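SsfS6 (Streptomyces sp. SF2575, PDB 4FZR) is a protein of the GT-B glycosyltransferase-like clan, related to erythromycin biosynthesis protein CIII and built from two Rossmann-like domains. Local coordinates at residues Trp80-Asn85 with Ala169-Glu174; Pro261-Glu266 with Ser357-Cys362; Cys362-Ile365 with Ser370-Gly373. All coordinates share one frame; numbering follows the deposited sequence.

Contact 1. Residues Trp80-Asn85 with Ala169-Glu174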
loop_
_atom_site.group_PDB
_atom_site.type_symbol
_atom_site.label_atom_id
_atom_site.label_comp_id
_atom_site.label_asym_id
_atom_site.label_seq_id
_atom_site.Cartn_x
_atom_site.Cartn_y
_atom_site.Cartn_z
ATOM N N TRP A 80 16.709 30.380 -1.471
ATOM C CA TRP A 80 17.525 31.063 -0.466
ATOM C C TRP A 80 18.682 30.188 -0.011
ATOM O O TRP A 80 18.496 29.012 0.310
ATOM C CB TRP A 80 16.683 31.486 0.746
ATOM C CG TRP A 80 15.740 32.621 0.461
ATOM C CD1 TRP A 80 15.956 33.951 0.694
ATOM C CD2 TRP A 80 14.434 32.522 -0.114
ATOM N NE1 TRP A 80 14.861 34.684 0.298
ATOM C CE2 TRP A 80 13.913 33.830 -0.201
ATOM C CE3 TRP A 80 13.654 31.455 -0.565
ATOM C CZ2 TRP A 80 12.647 34.095 -0.722
ATOM C CZ3 TRP A 80 12.399 31.719 -1.079
ATOM C CH2 TRP A 80 11.908 33.028 -1.153
ATOM N N ASP A 81 19.879 30.768 0.015
ATOM C CA ASP A 81 21.063 30.039 0.455
ATOM C C ASP A 81 21.204 30.065 1.977
ATOM O O ASP A 81 20.371 30.638 2.683
ATOM C CB ASP A 81 22.333 30.542 -0.257
ATOM C CG ASP A 81 22.683 31.988 0.076
ATOM O OD1 ASP A 81 22.335 32.474 1.172
ATOM O OD2 ASP A 81 23.333 32.639 -0.772
ATOM N N ARG A 82 22.250 29.420 2.479
ATOM C CA ARG A 82 22.420 29.241 3.917
ATOM C C ARG A 82 22.625 30.552 4.673
ATOM O O ARG A 82 22.378 30.623 5.877
ATOM C CB ARG A 82 23.583 28.287 4.187
ATOM C CG ARG A 82 23.338 26.889 3.637
ATOM C CD ARG A 82 24.394 25.893 4.076
ATOM N NE ARG A 82 24.502 25.813 5.531
ATOM C CZ ARG A 82 25.017 24.782 6.193
ATOM N NH1 ARG A 82 25.472 23.719 5.539
ATOM N NH2 ARG A 82 25.068 24.812 7.515
ATOM N N GLU A 83 23.061 31.592 3.970
ATOM C CA GLU A 83 23.312 32.882 4.606
ATOM C C GLU A 83 22.038 33.720 4.693
ATOM O O GLU A 83 22.033 34.792 5.296
ATOM C CB GLU A 83 24.381 33.656 3.832
ATOM C CG GLU A 83 25.632 32.848 3.528
ATOM C CD GLU A 83 26.821 33.277 4.364
ATOM O OE1 GLU A 83 27.896 33.539 3.781
ATOM O OE2 GLU A 83 26.685 33.349 5.604
ATOM N N GLY A 84 20.962 33.226 4.087
ATOM C CA GLY A 84 19.704 33.949 4.062
ATOM C C GLY A 84 19.631 34.902 2.886
ATOM O O GLY A 84 18.811 35.821 2.871
ATOM N N ASN A 85 20.497 34.680 1.899
ATOM C CA ASN A 85 20.529 35.508 0.701
ATOM C C ASN A 85 19.786 34.849 -0.451
ATOM O O ASN A 85 19.935 33.651 -0.694
ATOM C CB ASN A 85 21.974 35.776 0.274
ATOM C CG ASN A 85 22.771 36.510 1.333
ATOM O OD1 ASN A 85 22.224 37.294 2.110
ATOM N ND2 ASN A 85 24.075 36.260 1.368
ATOM N N ALA A 169 29.000 20.098 3.816
ATOM C CA ALA A 169 30.361 19.901 4.307
ATOM C C ALA A 169 30.474 20.062 5.825
ATOM O O ALA A 169 31.079 19.223 6.491
ATOM C CB ALA A 169 31.337 20.835 3.585
ATOM N N PRO A 170 29.887 21.136 6.381
ATOM C CA PRO A 170 29.986 21.345 7.831
ATOM C C PRO A 170 29.359 20.224 8.663
ATOM O O PRO A 170 29.982 19.768 9.622
ATOM C CB PRO A 170 29.222 22.656 8.049
ATOM C CG PRO A 170 29.265 23.345 6.737
ATOM C CD PRO A 170 29.198 22.256 5.716
ATOM N N GLU A 171 28.152 19.789 8.310
ATOM C CA GLU A 171 27.458 18.762 9.088
ATOM C C GLU A 171 28.198 17.426 9.069
ATOM O O GLU A 171 28.129 16.658 10.029
ATOM C CB GLU A 171 26.019 18.578 8.593
ATOM C CG GLU A 171 25.059 19.660 9.072
ATOM C CD GLU A 171 25.326 21.010 8.434
ATOM O OE1 GLU A 171 25.798 21.042 7.277
ATOM O OE2 GLU A 171 25.065 22.041 9.090
ATOM N N LEU A 172 28.903 17.153 7.977
ATOM C CA LEU A 172 29.693 15.934 7.861
ATOM C C LEU A 172 30.977 16.036 8.681
ATOM O O LEU A 172 31.576 15.022 9.044
ATOM C CB LEU A 172 30.021 15.646 6.393
ATOM C CG LEU A 172 28.857 15.129 5.543
ATOM C CD1 LEU A 172 29.305 14.878 4.112
ATOM C CD2 LEU A 172 28.286 13.857 6.146
ATOM N N ALA A 173 31.393 17.263 8.973
ATOM C CA ALA A 173 32.574 17.492 9.797
ATOM C C ALA A 173 32.269 17.184 11.262
ATOM O O ALA A 173 33.126 16.681 11.988
ATOM C CB ALA A 173 33.067 18.926 9.644
ATOM N N GLU A 174 31.042 17.477 11.687
ATOM C CA GLU A 174 30.605 17.172 13.048
ATOM C C GLU A 174 30.638 15.663 13.276
ATOM O O GLU A 174 30.747 15.195 14.410
ATOM C CB GLU A 174 29.189 17.705 13.301
ATOM C CG GLU A 174 29.010 19.195 13.013
ATOM C CD GLU A 174 27.599 19.691 13.297
ATOM O OE1 GLU A 174 26.725 18.861 13.625
ATOM O OE2 GLU A 174 27.365 20.914 13.191
#
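Arg-82 and Glu-171 meet head-on in a bidentate salt bridge. The guanidinium offers its two terminal nitrogens end-on, one to each carboxylate oxygen: NH1 of Arg-82 lies 3.2 Å from OE1 of Glu-171, and NH2 of Arg-82 is likewise 3.2 Å from OE2 of Glu-171. OE2 receives its hydrogen bond through the syn lone pair, and OE1 is also met on its syn side. The fit is not flat, for the guanidinium and carboxylate planes stand 35° apart. Both bonds are also somewhat bent, with N-H...O angles of 156° and 147°. Beside the pair, CG of Pro-170 comes obliquely to within 4.0 Å of NH1 of Arg-82, a van der Waals contact of the proline ring with the guanidinium. A bend at chi2 brings the Glu-171 carboxylate round from the helix towards the arginine. The bridge thus ties the loop between helices 74-78 and 93-122 to the short helix 169-173, both in the N-terminal Rossmann-like domain of this GT-B fold. Helix 93-122 lies alongside: Leu-109 touches both members of the pair, Arg-106 also touches Arg-82, and Arg-112 forms a long, weak ion pair with OE2 of Glu-171. NH1 of Arg-82 makes a further weak hydrogen bond to the carbonyl of Glu-167. Behind the arginine, a type I turn from Asp-81 to Gly-84 shapes the loop, closed by a bond from Gly-84 N to Asp-81 O (3.0 Å). OD1 of Asp-81 also accepts from Asn-85 N, from above the carboxylate plane, and more weakly from Glu-83 N.

Contact 2. Residues Pro261-Glu266 with Ser357-Cys362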
loop_
_atom_site.group_PDB
_atom_site.type_symbol
_atom_site.label_atom_id
_atom_site.label_comp_id
_atom_site.label_asym_id
_atom_site.label_seq_id
_atom_site.Cartn_x
_atom_site.Cartn_y
_atom_site.Cartn_z
ATOM N N PRO A 261 -7.427 16.565 -30.495
ATOM C CA PRO A 261 -8.377 15.642 -31.126
ATOM C C PRO A 261 -8.445 15.794 -32.644
ATOM O O PRO A 261 -8.893 14.875 -33.332
ATOM C CB PRO A 261 -9.717 16.035 -30.501
ATOM C CG PRO A 261 -9.359 16.641 -29.189
ATOM C CD PRO A 261 -8.053 17.352 -29.417
ATOM N N LYS A 262 -8.001 16.935 -33.155
ATOM C CA LYS A 262 -8.082 17.207 -34.585
ATOM C C LYS A 262 -7.042 16.412 -35.379
ATOM O O LYS A 262 -7.122 16.327 -36.606
ATOM C CB LYS A 262 -7.935 18.707 -34.840
ATOM C CG LYS A 262 -8.971 19.537 -34.096
ATOM C CD LYS A 262 -8.635 21.014 -34.143
ATOM C CE LYS A 262 -9.632 21.842 -33.345
ATOM N NZ LYS A 262 -9.391 23.305 -33.492
ATOM N N LEU A 263 -6.080 15.821 -34.676
ATOM C CA LEU A 263 -5.082 14.959 -35.305
ATOM C C LEU A 263 -5.583 13.518 -35.406
ATOM O O LEU A 263 -4.874 12.640 -35.899
ATOM C CB LEU A 263 -3.769 15.000 -34.519
ATOM C CG LEU A 263 -2.862 16.204 -34.780
ATOM C CD1 LEU A 263 -3.561 17.506 -34.438
ATOM C CD2 LEU A 263 -1.568 16.067 -33.992
ATOM N N GLY A 264 -6.802 13.280 -34.933
ATOM C CA GLY A 264 -7.400 11.959 -34.992
ATOM C C GLY A 264 -7.320 11.222 -33.670
ATOM O O GLY A 264 -7.373 9.992 -33.633
ATOM N N PHE A 265 -7.198 11.974 -32.581
ATOM C CA PHE A 265 -7.110 11.380 -31.252
ATOM C C PHE A 265 -8.408 11.553 -30.472
ATOM O O PHE A 265 -9.136 12.527 -30.661
ATOM C CB PHE A 265 -5.969 12.015 -30.450
ATOM C CG PHE A 265 -4.593 11.627 -30.920
ATOM C CD1 PHE A 265 -4.173 10.308 -30.879
ATOM C CD2 PHE A 265 -3.710 12.590 -31.378
ATOM C CE1 PHE A 265 -2.904 9.957 -31.304
ATOM C CE2 PHE A 265 -2.441 12.244 -31.799
ATOM C CZ PHE A 265 -2.039 10.928 -31.762
ATOM N N GLU A 266 -8.699 10.586 -29.610
ATOM C CA GLU A 266 -9.657 10.786 -28.533
ATOM C C GLU A 266 -8.853 11.055 -27.265
ATOM O O GLU A 266 -8.027 10.236 -26.863
ATOM C CB GLU A 266 -10.553 9.562 -28.351
ATOM C CG GLU A 266 -11.522 9.696 -27.186
ATOM C CD GLU A 266 -12.166 8.379 -26.796
ATOM O OE1 GLU A 266 -11.587 7.312 -27.097
ATOM O OE2 GLU A 266 -13.256 8.413 -26.185
ATOM N N SER A 357 3.812 22.186 -32.638
ATOM C CA SER A 357 5.105 21.738 -32.135
ATOM C C SER A 357 4.943 20.513 -31.241
ATOM O O SER A 357 5.655 19.523 -31.402
ATOM C CB SER A 357 5.798 22.860 -31.367
ATOM O OG SER A 357 7.101 22.468 -30.976
ATOM N N VAL A 358 4.017 20.587 -30.292
ATOM C CA VAL A 358 3.621 19.408 -29.536
ATOM C C VAL A 358 2.689 18.582 -30.414
ATOM O O VAL A 358 2.703 17.350 -30.374
ATOM C CB VAL A 358 2.905 19.781 -28.227
ATOM C CG1 VAL A 358 2.449 18.527 -27.490
ATOM C CG2 VAL A 358 3.821 20.610 -27.346
ATOM N N LEU A 359 1.886 19.277 -31.215
ATOM C CA LEU A 359 0.986 18.626 -32.158
ATOM C C LEU A 359 1.779 17.822 -33.177
ATOM O O LEU A 359 1.396 16.711 -33.549
ATOM C CB LEU A 359 0.137 19.667 -32.892
ATOM C CG LEU A 359 -0.951 20.401 -32.106
ATOM C CD1 LEU A 359 -2.085 20.786 -33.044
ATOM C CD2 LEU A 359 -1.466 19.557 -30.960
ATOM N N ALA A 360 2.889 18.396 -33.627
ATOM C CA ALA A 360 3.738 17.753 -34.619
ATOM C C ALA A 360 4.234 16.404 -34.103
ATOM O O ALA A 360 4.169 15.396 -34.811
ATOM C CB ALA A 360 4.913 18.659 -34.972
ATOM N N ALA A 361 4.709 16.388 -32.860
ATOM C CA ALA A 361 5.254 15.178 -32.250
ATOM C C ALA A 361 4.207 14.074 -32.162
ATOM O O ALA A 361 4.508 12.904 -32.395
ATOM C CB ALA A 361 5.807 15.488 -30.866
ATOM N N CYS A 362 2.978 14.448 -31.824
ATOM C CA CYS A 362 1.900 13.474 -31.692
ATOM C C CYS A 362 1.533 12.858 -33.041
ATOM O O CYS A 362 1.317 11.651 -33.135
ATOM C CB CYS A 362 0.669 14.117 -31.053
ATOM S SG CYS A 362 0.950 14.720 -29.373
#
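Leu-263 reaches across to the first turns of helix 358-367, with Leu-359 and Cys-362 on the receiving side. Its CB points toward the helix, and chi1 of -80° sets CG opposite the carbonyl carbon, from where the two methyls part company. CD1 of Leu-263 meets CD1 of Leu-359 at 3.9 Å, the two side chains crossing at a slant. CD2 of Leu-263 goes to the backbone, against the carbonyl O of Leu-359, and also comes within 4.2 Å of CB of Cys-362. Phe-265 adds its ring: CE2 of Phe-265 is 3.7 Å from CB of Cys-362, while CZ of Phe-265 is 3.7 Å from the carbonyl O of Cys-362, which lies at the ring edge in its plane. No hydrogen bond joins the two segments, and the interface rests on van der Waals contact, part of it carbon against backbone carbonyls; just beyond it, the carbonyl of Leu-263 accepts a hydrogen bond from NH1 of Arg-366. Together these residues join the turn leading from helix 253-259 into strand 266-269 to helix 358-367 in the C-terminal Rossmann-like domain. Leu-260 touches Leu-359 and Cys-362, Phe-265 rests on Val-303 of strand 303-306, and Cys-362 packs against Val-305 and Val-324 of the parallel sheet.

Contact 3. Residues Cys362-Ile365 with Ser370-Gly373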
loop_
_atom_site.group_PDB
_atom_site.type_symbol
_atom_site.label_atom_id
_atom_site.label_comp_id
_atom_site.label_asym_id
_atom_site.label_seq_id
_atom_site.Cartn_x
_atom_site.Cartn_y
_atom_site.Cartn_z
ATOM N N CYS A 362 2.978 14.448 -31.824
ATOM C CA CYS A 362 1.900 13.474 -31.692
ATOM C C CYS A 362 1.533 12.858 -33.041
ATOM O O CYS A 362 1.317 11.651 -33.135
ATOM C CB CYS A 362 0.669 14.117 -31.053
ATOM S SG CYS A 362 0.950 14.720 -29.373
ATOM N N ALA A 363 1.464 13.689 -34.079
ATOM C CA ALA A 363 1.154 13.215 -35.425
ATOM C C ALA A 363 2.281 12.329 -35.940
ATOM O O ALA A 363 2.045 11.325 -36.613
ATOM C CB ALA A 363 0.941 14.392 -36.359
ATOM N N ARG A 364 3.509 12.715 -35.614
ATOM C CA ARG A 364 4.696 11.959 -35.992
ATOM C C ARG A 364 4.636 10.554 -35.395
ATOM O O ARG A 364 4.894 9.564 -36.080
ATOM C CB ARG A 364 5.941 12.694 -35.496
ATOM C CG ARG A 364 7.236 12.323 -36.194
ATOM C CD ARG A 364 8.343 13.278 -35.774
ATOM N NE ARG A 364 9.672 12.816 -36.163
ATOM C CZ ARG A 364 10.806 13.317 -35.681
ATOM N NH1 ARG A 364 10.777 14.292 -34.780
ATOM N NH2 ARG A 364 11.974 12.839 -36.089
ATOM N N ILE A 365 4.285 10.479 -34.114
ATOM C CA ILE A 365 4.166 9.205 -33.412
ATOM C C ILE A 365 2.939 8.440 -33.890
ATOM O O ILE A 365 2.958 7.215 -33.998
ATOM C CB ILE A 365 4.052 9.427 -31.894
ATOM C CG1 ILE A 365 5.412 9.829 -31.329
ATOM C CG2 ILE A 365 3.546 8.167 -31.196
ATOM C CD1 ILE A 365 5.329 10.629 -30.068
ATOM N N SER A 370 7.504 3.052 -35.310
ATOM C CA SER A 370 8.792 2.749 -34.693
ATOM C C SER A 370 8.839 3.250 -33.253
ATOM O O SER A 370 9.758 2.916 -32.501
ATOM C CB SER A 370 9.938 3.373 -35.497
ATOM O OG SER A 370 9.940 4.786 -35.382
ATOM N N TYR A 371 7.848 4.052 -32.875
ATOM C CA TYR A 371 7.792 4.620 -31.533
ATOM C C TYR A 371 7.140 3.666 -30.540
ATOM O O TYR A 371 7.673 3.440 -29.455
ATOM C CB TYR A 371 7.066 5.964 -31.552
ATOM C CG TYR A 371 7.891 7.076 -32.153
ATOM C CD1 TYR A 371 8.809 7.780 -31.384
ATOM C CD2 TYR A 371 7.757 7.419 -33.492
ATOM C CE1 TYR A 371 9.569 8.798 -31.931
ATOM C CE2 TYR A 371 8.511 8.434 -34.048
ATOM C CZ TYR A 371 9.417 9.120 -33.264
ATOM O OH TYR A 371 10.169 10.133 -33.813
ATOM N N VAL A 372 5.992 3.108 -30.906
ATOM C CA VAL A 372 5.378 2.074 -30.087
ATOM C C VAL A 372 6.354 0.912 -29.963
ATOM O O VAL A 372 6.582 0.391 -28.874
ATOM C CB VAL A 372 4.075 1.550 -30.702
ATOM C CG1 VAL A 372 3.477 0.483 -29.805
ATOM C CG2 VAL A 372 3.088 2.686 -30.907
ATOM N N GLY A 373 6.933 0.518 -31.092
ATOM C CA GLY A 373 7.882 -0.578 -31.127
ATOM C C GLY A 373 9.010 -0.415 -30.124
ATOM O O GLY A 373 9.311 -1.331 -29.360
HETATM O O HOH W 1 4.018 5.218 -32.845
#
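The short connection between helix 358-367 and helix 370-382, in the C-terminal Rossmann-like domain, brings Ile-365 and Arg-364 against Tyr-371. The tyrosine ring presents a face to Ile-365 in a CH-pi contact, with CG1 of Ile-365 3.9 Å from the centroid of the Tyr-371 ring and 16° off the normal. The closest ring atom is CG of Tyr-371, 3.8 Å from CG1 of Ile-365. The two side chains cross at about a right angle, and CG2 of Ile-365 lies 4.2 Å from CB of Tyr-371. At the ring's far end, OH of Tyr-371 sits over one face of the Arg-364 guanidinium, 3.6 Å from NE of Arg-364, with the guanidinium and ring planes 75° apart. Arg-364, an exposed residue, gets there by an extended chain, its CG trans to the backbone N (chi1 -160°). Val-346 of strand 345-347 touches both Ile-365 and Tyr-371. Dispersion and CH-pi contact therefore carry the buried pair of Ile-365 and Tyr-371, whereas the tyrosine hydroxyl, lying over the guanidinium face and away from the plane of its N-H groups, is not placed to accept a hydrogen bond from them.

Overall arrangement
Along the chain contact 1, in the N-terminal Rossmann-like domain, closes before the others open; contacts 2 and 3 lie in the C-terminal one, and contact 3 begins on the residue that ends contact 2. Contact 1 lies on the opposite side of the chain's centre from the others, with centres 48 Å from contact 2 and 47 Å from contact 3. Contacts 2 and 3 are neighbours, their centres 11 Å apart; they share Cys-362 and helix 358-367, and touch where CD2 of Leu-263 meets CB of Ala-363 at 3.8 Å. One helix therefore joins the turn before strand 266-269 to the start of helix 370-382, while contact 1 joins a loop to a short helix within the other domain.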